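Local structure of cryptochrome DASH, chloroplastic/mitochondrial (Arabidopsis thaliana, 2J4D) at residues 4-9 / 13-18; 104-109 / 227-232. The protein binds FAD and a methenyltetrahydrofolate antenna, repairs cyclobutane pyrimidine dimers in single-stranded DNA, and may also serve as a blue-light photoreceptor. One frame throughout, in Å; residues are numbered along the deposited sequence.

Contact 1 (4-9 / 13-18) is largely buried and mainly apolar, with Arg6 at its edge, whereas contact 2 (104-109 / 227-232) lies at the surface and is carried by a charged side chain on a backbone carbonyl. They bury similar areas, 111 and 112 Å², but only contact 2 has hydrogen bonds between its segments. Contact 1 joins strand 4-7 to helix 12-26, with the Pro8 side chain about 12 Å from the bound FAD; contact 2 ties helix 92-111 to the loop ahead of strand 245-248. Their centres are about 19 Å apart, yet the two helices meet in a salt bridge, Asp16 OD1 to Lys107 NZ at 3.0 Å, and Ser253 touches Ile15 and bonds to Asp104.

Contact 1 (4-9 / 13-18); sequences IHRVPA and EEIDSV
Ile15 reaches Pro8 by two staggered torsions: CG1 stands opposite the carbonyl carbon (chi1 -69°) and CD1 then runs straight on, anti to CA (chi2 176°), which extends the branch away from the helix. Facing it, a cis peptide bond before Pro8 turns the chain at the end of strand 4-7, and the ring directs its CG at the methyl. Pro8 CG and Ile15 CD1 are 4.3 Å apart, a light van der Waals touch across backbones whose nearest CA atoms, Pro8 and Ile15, are 8.5 Å apart. The same methyl of Ile15 meets Arg6 NH1 at 4.4 Å, the guanidinium standing obliquely to it; this nitrogen also forms a salt bridge with Glu12 OE2, which holds the charged end beside the apolar arm.

Helix 12-26 is secured near its start by its own polar side chains. Glu14 OE1 accepts from Thr11 N, one of the two bonds that define a capping box. Ser17 OG donates to Glu14 O at 3.1 Å, with a C=O...donor angle of 111°, from the same face as the helical donor Val18 N.

Strand 4-7 pairs in parallel with strand 245-248, His5 and Val7 both bonding to Arg247, and helix 252-265 lies against both segments, with Pro8 on Glu261 and Ile15 on Ser253. Pro8 also packs on Trp291, and Ile15 on Leu10. One methyl touching at van der Waals range, without any hydrogen bond between the segments, implies a weak, non-directional contact that forms one part of this wider packing.

Contact 2 (104-109 / 227-232); sequences DLRKNL and GDVPTL
Arg106 grips Gly227 end-on, NH1 and NH2 both donating to the single carbonyl oxygen. Arg106 NH1 lies 2.9 Å from Gly227 O and Arg106 NH2 2.8 Å from the same atom, with N-H...O angles of 139° and 147°; neither is straight, as expected when two donors share one acceptor. The oxygen sits close to the guanidinium plane; NH1 comes nearly along the C=O axis, NH2 tilted from the carbonyl plane. A bend at chi3 (-80°) swings the group toward the loop. NH2 has a second acceptor, Leu116 O, and NE makes a weak bond to Asn115 OD1, which hold the plane in its rotation.

Across the segments Val229 is held loosely, CG2 merely brushing Arg106 NH1 at 4.2 Å, though it packs well on Met99, Val103 and Ile118. On the solvent side, exposed Asp228 keeps OD1 5.9 Å from Arg106 NH1, too far for an ion pair. A leucine in place of Arg106 would probably leave the carbonyls of Gly227 and Leu116 without these donors. The chemistry implies a directional clamp in which one cation bridges two backbone carbonyls, tying helix 92-111 to the 227-232 loop and to the loop before strand 117-120, at the protein surface.

Contact 1 (4-9 / 13-18)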
ATOM      1  N   ILE A   4       7.336  18.632 -10.606  1.00 51.89           N
ATOM      2  CA  ILE A   4       7.108  17.400  -9.887  1.00 49.93           C
ATOM      3  C   ILE A   4       7.618  17.628  -8.477  1.00 45.42           C
ATOM      4  O   ILE A   4       8.676  18.218  -8.274  1.00 43.56           O
ATOM      5  CB  ILE A   4       7.849  16.218 -10.549  1.00 52.89           C
ATOM      6  CG1 ILE A   4       9.234  16.667 -11.020  1.00 55.33           C
ATOM      7  CG2 ILE A   4       7.017  15.672 -11.706  1.00 55.58           C
ATOM      8  CD1 ILE A   4       9.915  15.700 -11.977  1.00 55.04           C
ATOM      9  N   HIS A   5       6.832  17.187  -7.506  1.00 42.21           N
ATOM     10  CA  HIS A   5       7.189  17.329  -6.106  1.00 38.43           C
ATOM     11  C   HIS A   5       7.589  15.955  -5.600  1.00 33.58           C
ATOM     12  O   HIS A   5       6.763  15.047  -5.553  1.00 31.71           O
ATOM     13  CB  HIS A   5       5.983  17.846  -5.331  1.00 43.04           C
ATOM     14  CG  HIS A   5       5.281  18.977  -6.014  1.00 51.16           C
ATOM     15  ND1 HIS A   5       3.910  19.028  -6.157  1.00 53.67           N
ATOM     16  CD2 HIS A   5       5.765  20.087  -6.621  1.00 52.39           C
ATOM     17  CE1 HIS A   5       3.581  20.119  -6.827  1.00 56.69           C
ATOM     18  NE2 HIS A   5       4.688  20.778  -7.120  1.00 56.71           N
ATOM     19  N   ARG A   6       8.865  15.795  -5.264  1.00 30.10           N
ATOM     20  CA  ARG A   6       9.355  14.525  -4.742  1.00 27.64           C
ATOM     21  C   ARG A   6       8.728  14.285  -3.375  1.00 26.39           C
ATOM     22  O   ARG A   6       8.622  15.209  -2.572  1.00 22.47           O
ATOM     23  CB  ARG A   6      10.875  14.556  -4.551  1.00 28.50           C
ATOM     24  CG  ARG A   6      11.712  14.200  -5.762  1.00 36.61           C
ATOM     25  CD  ARG A   6      13.144  13.892  -5.316  1.00 40.66           C
ATOM     26  NE  ARG A   6      13.623  12.616  -5.848  1.00 46.54           N
ATOM     27  CZ  ARG A   6      14.445  11.795  -5.199  1.00 47.14           C
ATOM     28  NH1 ARG A   6      14.882  12.112  -3.988  1.00 48.88           N
ATOM     29  NH2 ARG A   6      14.827  10.652  -5.756  1.00 48.66           N
ATOM     30  N   VAL A   7       8.307  13.054  -3.108  1.00 24.08           N
ATOM     31  CA  VAL A   7       7.758  12.725  -1.794  1.00 19.88           C
ATOM     32  C   VAL A   7       8.574  11.534  -1.330  1.00 19.78           C
ATOM     33  O   VAL A   7       8.542  10.479  -1.963  1.00 19.02           O
ATOM     34  CB  VAL A   7       6.273  12.309  -1.847  1.00 19.31           C
ATOM     35  CG1 VAL A   7       5.739  12.100  -0.406  1.00 16.60           C
ATOM     36  CG2 VAL A   7       5.454  13.367  -2.562  1.00 19.01           C
ATOM     37  N   PRO A   8       9.370  11.701  -0.262  1.00 19.80           N
ATOM     38  CA  PRO A   8       9.555  12.930   0.526  1.00 19.88           C
ATOM     39  C   PRO A   8      10.358  13.938  -0.299  1.00 23.91           C
ATOM     40  O   PRO A   8      10.980  13.567  -1.295  1.00 20.60           O
ATOM     41  CB  PRO A   8      10.330  12.442   1.742  1.00 18.93           C
ATOM     42  CG  PRO A   8      11.186  11.339   1.163  1.00 17.70           C
ATOM     43  CD  PRO A   8      10.216  10.609   0.253  1.00 20.58           C
ATOM     44  N   ALA A   9      10.355  15.202   0.112  1.00 25.51           N
ATOM     45  CA  ALA A   9      11.083  16.230  -0.634  1.00 28.67           C
ATOM     46  C   ALA A   9      12.553  16.326  -0.226  1.00 31.46           C
ATOM     47  O   ALA A   9      13.317  17.109  -0.789  1.00 34.74           O
ATOM     48  CB  ALA A   9      10.395  17.589  -0.459  1.00 27.82           C
ATOM     49  N   GLU A  13      21.072  13.170   0.607  1.00 41.03           N
ATOM     50  CA  GLU A  13      21.891  13.164   1.815  1.00 41.56           C
ATOM     51  C   GLU A  13      21.010  13.213   3.049  1.00 39.53           C
ATOM     52  O   GLU A  13      21.299  12.565   4.053  1.00 39.76           O
ATOM     53  CB  GLU A  13      22.854  14.353   1.847  1.00 44.67           C
ATOM     54  CG  GLU A  13      23.961  14.272   0.821  1.00 53.23           C
ATOM     55  CD  GLU A  13      23.528  14.781  -0.535  1.00 57.88           C
ATOM     56  OE1 GLU A  13      23.890  14.152  -1.554  1.00 60.46           O
ATOM     57  OE2 GLU A  13      22.832  15.818  -0.582  1.00 59.08           O
ATOM     58  N   GLU A  14      19.943  14.002   2.977  1.00 36.67           N
ATOM     59  CA  GLU A  14      19.019  14.119   4.095  1.00 34.70           C
ATOM     60  C   GLU A  14      18.343  12.781   4.352  1.00 31.32           C
ATOM     61  O   GLU A  14      18.165  12.378   5.498  1.00 29.62           O
ATOM     62  CB  GLU A  14      17.949  15.159   3.797  1.00 36.12           C
ATOM     63  CG  GLU A  14      18.465  16.578   3.732  1.00 42.16           C
ATOM     64  CD  GLU A  14      17.348  17.564   3.492  1.00 43.41           C
ATOM     65  OE1 GLU A  14      16.676  17.452   2.447  1.00 43.83           O
ATOM     66  OE2 GLU A  14      17.139  18.447   4.349  1.00 48.65           O
ATOM     67  N   ILE A  15      17.955  12.103   3.276  1.00 28.44           N
ATOM     68  CA  ILE A  15      17.312  10.807   3.413  1.00 28.83           C
ATOM     69  C   ILE A  15      18.283   9.841   4.070  1.00 28.95           C
ATOM     70  O   ILE A  15      17.913   9.110   4.980  1.00 24.60           O
ATOM     71  CB  ILE A  15      16.866  10.242   2.044  1.00 28.60           C
ATOM     72  CG1 ILE A  15      15.707  11.073   1.492  1.00 24.12           C
ATOM     73  CG2 ILE A  15      16.439   8.783   2.186  1.00 27.61           C
ATOM     74  CD1 ILE A  15      15.264  10.646   0.103  1.00 28.50           C
ATOM     75  N   ASP A  16      19.539   9.844   3.630  1.00 31.80           N
ATOM     76  CA  ASP A  16      20.507   8.930   4.223  1.00 33.62           C
ATOM     77  C   ASP A  16      20.794   9.196   5.703  1.00 33.36           C
ATOM     78  O   ASP A  16      20.944   8.253   6.482  1.00 31.33           O
ATOM     79  CB  ASP A  16      21.819   8.934   3.428  1.00 40.08           C
ATOM     80  CG  ASP A  16      21.676   8.277   2.067  1.00 45.53           C
ATOM     81  OD1 ASP A  16      20.791   7.404   1.917  1.00 50.11           O
ATOM     82  OD2 ASP A  16      22.455   8.618   1.150  1.00 49.36           O
ATOM     83  N   SER A  17      20.865  10.463   6.107  1.00 31.65           N
ATOM     84  CA  SER A  17      21.152  10.749   7.511  1.00 31.00           C
ATOM     85  C   SER A  17      19.944  10.465   8.403  1.00 28.58           C
ATOM     86  O   SER A  17      20.100  10.013   9.540  1.00 24.83           O
ATOM     87  CB  SER A  17      21.615  12.200   7.698  1.00 33.21           C
ATOM     88  OG  SER A  17      20.602  13.113   7.328  1.00 41.60           O
ATOM     89  N   VAL A  18      18.745  10.731   7.891  1.00 26.89           N
ATOM     90  CA  VAL A  18      17.531  10.473   8.659  1.00 26.69           C
ATOM     91  C   VAL A  18      17.356   8.965   8.850  1.00 25.49           C
ATOM     92  O   VAL A  18      16.974   8.509   9.924  1.00 24.89           O
ATOM     93  CB  VAL A  18      16.279  11.048   7.954  1.00 27.60           C
ATOM     94  CG1 VAL A  18      15.014  10.553   8.642  1.00 27.01           C
ATOM     95  CG2 VAL A  18      16.323  12.566   8.000  1.00 29.35           C
TER

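Contact 2 (104-109 / 227-232)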
ATOM      1  N   ASP A 104      16.769  -0.244  -2.596  1.00 18.91           N
ATOM      2  CA  ASP A 104      16.966   0.239  -1.234  1.00 20.47           C
ATOM      3  C   ASP A 104      17.060  -0.886  -0.200  1.00 20.24           C
ATOM      4  O   ASP A 104      17.858  -0.804   0.743  1.00 20.64           O
ATOM      5  CB  ASP A 104      15.834   1.207  -0.864  1.00 19.37           C
ATOM      6  CG  ASP A 104      16.057   1.895   0.473  1.00 28.53           C
ATOM      7  OD1 ASP A 104      17.039   2.659   0.598  1.00 24.31           O
ATOM      8  OD2 ASP A 104      15.245   1.673   1.399  1.00 23.97           O
ATOM      9  N   LEU A 105      16.249  -1.930  -0.364  1.00 17.42           N
ATOM     10  CA  LEU A 105      16.286  -3.050   0.573  1.00 18.04           C
ATOM     11  C   LEU A 105      17.655  -3.729   0.512  1.00 19.74           C
ATOM     12  O   LEU A 105      18.251  -4.032   1.543  1.00 18.22           O
ATOM     13  CB  LEU A 105      15.184  -4.073   0.250  1.00 18.84           C
ATOM     14  CG  LEU A 105      15.178  -5.356   1.099  1.00 18.18           C
ATOM     15  CD1 LEU A 105      15.085  -5.021   2.593  1.00 18.57           C
ATOM     16  CD2 LEU A 105      13.987  -6.225   0.682  1.00 18.43           C
ATOM     17  N   ARG A 106      18.151  -3.979  -0.692  1.00 18.74           N
ATOM     18  CA  ARG A 106      19.468  -4.597  -0.817  1.00 19.66           C
ATOM     19  C   ARG A 106      20.497  -3.715  -0.104  1.00 19.25           C
ATOM     20  O   ARG A 106      21.330  -4.201   0.648  1.00 22.64           O
ATOM     21  CB  ARG A 106      19.845  -4.760  -2.294  1.00 17.72           C
ATOM     22  CG  ARG A 106      21.334  -5.026  -2.537  1.00 22.07           C
ATOM     23  CD  ARG A 106      21.600  -5.377  -3.996  1.00 22.32           C
ATOM     24  NE  ARG A 106      21.270  -6.773  -4.274  1.00 25.17           N
ATOM     25  CZ  ARG A 106      21.154  -7.300  -5.491  1.00 26.70           C
ATOM     26  NH1 ARG A 106      21.333  -6.549  -6.574  1.00 22.82           N
ATOM     27  NH2 ARG A 106      20.875  -8.590  -5.625  1.00 27.60           N
ATOM     28  N   LYS A 107      20.429  -2.412  -0.342  1.00 22.61           N
ATOM     29  CA  LYS A 107      21.363  -1.486   0.285  1.00 23.37           C
ATOM     30  C   LYS A 107      21.303  -1.558   1.810  1.00 23.51           C
ATOM     31  O   LYS A 107      22.336  -1.634   2.479  1.00 22.23           O
ATOM     32  CB  LYS A 107      21.065  -0.064  -0.186  1.00 26.86           C
ATOM     33  CG  LYS A 107      21.811   1.026   0.561  1.00 35.86           C
ATOM     34  CD  LYS A 107      21.507   2.387  -0.046  1.00 41.92           C
ATOM     35  CE  LYS A 107      21.315   3.456   1.025  1.00 45.39           C
ATOM     36  NZ  LYS A 107      21.037   4.794   0.425  1.00 46.62           N
ATOM     37  N   ASN A 108      20.098  -1.536   2.369  1.00 20.69           N
ATOM     38  CA  ASN A 108      19.956  -1.580   3.820  1.00 19.92           C
ATOM     39  C   ASN A 108      20.331  -2.932   4.419  1.00 20.89           C
ATOM     40  O   ASN A 108      20.805  -3.002   5.556  1.00 20.49           O
ATOM     41  CB  ASN A 108      18.535  -1.181   4.223  1.00 20.65           C
ATOM     42  CG  ASN A 108      18.269   0.289   3.980  1.00 24.78           C
ATOM     43  OD1 ASN A 108      19.136   1.123   4.243  1.00 26.08           O
ATOM     44  ND2 ASN A 108      17.079   0.620   3.488  1.00 24.22           N
ATOM     45  N   LEU A 109      20.124  -4.007   3.664  1.00 18.22           N
ATOM     46  CA  LEU A 109      20.503  -5.325   4.159  1.00 19.62           C
ATOM     47  C   LEU A 109      22.032  -5.384   4.184  1.00 19.48           C
ATOM     48  O   LEU A 109      22.637  -5.885   5.139  1.00 18.83           O
ATOM     49  CB  LEU A 109      19.936  -6.425   3.255  1.00 19.98           C
ATOM     50  CG  LEU A 109      18.435  -6.674   3.439  1.00 18.27           C
ATOM     51  CD1 LEU A 109      17.933  -7.628   2.363  1.00 18.61           C
ATOM     52  CD2 LEU A 109      18.184  -7.250   4.824  1.00 21.37           C
ATOM     53  N   GLY A 227      22.222 -11.567  -8.157  1.00 29.07           N
ATOM     54  CA  GLY A 227      21.194 -11.138  -9.089  1.00 30.54           C
ATOM     55  C   GLY A 227      21.051  -9.645  -9.313  1.00 31.87           C
ATOM     56  O   GLY A 227      21.214  -8.850  -8.390  1.00 34.95           O
ATOM     57  N   ASP A 228      20.746  -9.256 -10.545  1.00 32.40           N
ATOM     58  CA  ASP A 228      20.556  -7.843 -10.852  1.00 36.17           C
ATOM     59  C   ASP A 228      19.114  -7.489 -10.533  1.00 35.11           C
ATOM     60  O   ASP A 228      18.244  -8.359 -10.540  1.00 34.35           O
ATOM     61  CB  ASP A 228      20.773  -7.549 -12.341  1.00 40.46           C
ATOM     62  CG  ASP A 228      22.119  -8.010 -12.846  1.00 44.74           C
ATOM     63  OD1 ASP A 228      23.069  -8.097 -12.038  1.00 46.09           O
ATOM     64  OD2 ASP A 228      22.226  -8.268 -14.064  1.00 50.01           O
ATOM     65  N   VAL A 229      18.859  -6.219 -10.247  1.00 34.37           N
ATOM     66  CA  VAL A 229      17.489  -5.790 -10.005  1.00 33.55           C
ATOM     67  C   VAL A 229      16.926  -5.829 -11.415  1.00 34.39           C
ATOM     68  O   VAL A 229      17.547  -5.322 -12.348  1.00 33.32           O
ATOM     69  CB  VAL A 229      17.430  -4.350  -9.479  1.00 33.44           C
ATOM     70  CG1 VAL A 229      15.980  -3.897  -9.350  1.00 33.79           C
ATOM     71  CG2 VAL A 229      18.139  -4.267  -8.143  1.00 35.27           C
ATOM     72  N   PRO A 230      15.752  -6.440 -11.605  1.00 36.63           N
ATOM     73  CA  PRO A 230      15.232  -6.474 -12.969  1.00 35.73           C
ATOM     74  C   PRO A 230      14.852  -5.089 -13.462  1.00 34.72           C
ATOM     75  O   PRO A 230      14.708  -4.151 -12.678  1.00 34.63           O
ATOM     76  CB  PRO A 230      14.026  -7.397 -12.848  1.00 39.43           C
ATOM     77  CG  PRO A 230      13.493  -7.031 -11.496  1.00 42.22           C
ATOM     78  CD  PRO A 230      14.764  -6.973 -10.650  1.00 37.57           C
ATOM     79  N   THR A 231      14.724  -4.959 -14.773  1.00 33.37           N
ATOM     80  CA  THR A 231      14.332  -3.696 -15.366  1.00 31.55           C
ATOM     81  C   THR A 231      12.907  -3.914 -15.823  1.00 29.66           C
ATOM     82  O   THR A 231      12.537  -5.025 -16.206  1.00 29.53           O
ATOM     83  CB  THR A 231      15.193  -3.342 -16.598  1.00 31.49           C
ATOM     84  OG1 THR A 231      14.925  -4.273 -17.659  1.00 29.46           O
ATOM     85  CG2 THR A 231      16.668  -3.383 -16.245  1.00 33.07           C
ATOM     86  N   LEU A 232      12.099  -2.866 -15.780  1.00 27.34           N
ATOM     87  CA  LEU A 232      10.723  -2.991 -16.203  1.00 26.31           C
ATOM     88  C   LEU A 232      10.650  -3.531 -17.624  1.00 28.71           C
ATOM     89  O   LEU A 232       9.786  -4.349 -17.939  1.00 26.16           O
ATOM     90  CB  LEU A 232      10.015  -1.640 -16.113  1.00 26.82           C
ATOM     91  CG  LEU A 232       9.841  -1.124 -14.683  1.00 26.38           C
ATOM     92  CD1 LEU A 232       9.012   0.161 -14.699  1.00 24.76           C
ATOM     93  CD2 LEU A 232       9.158  -2.188 -13.832  1.00 26.18           C
TER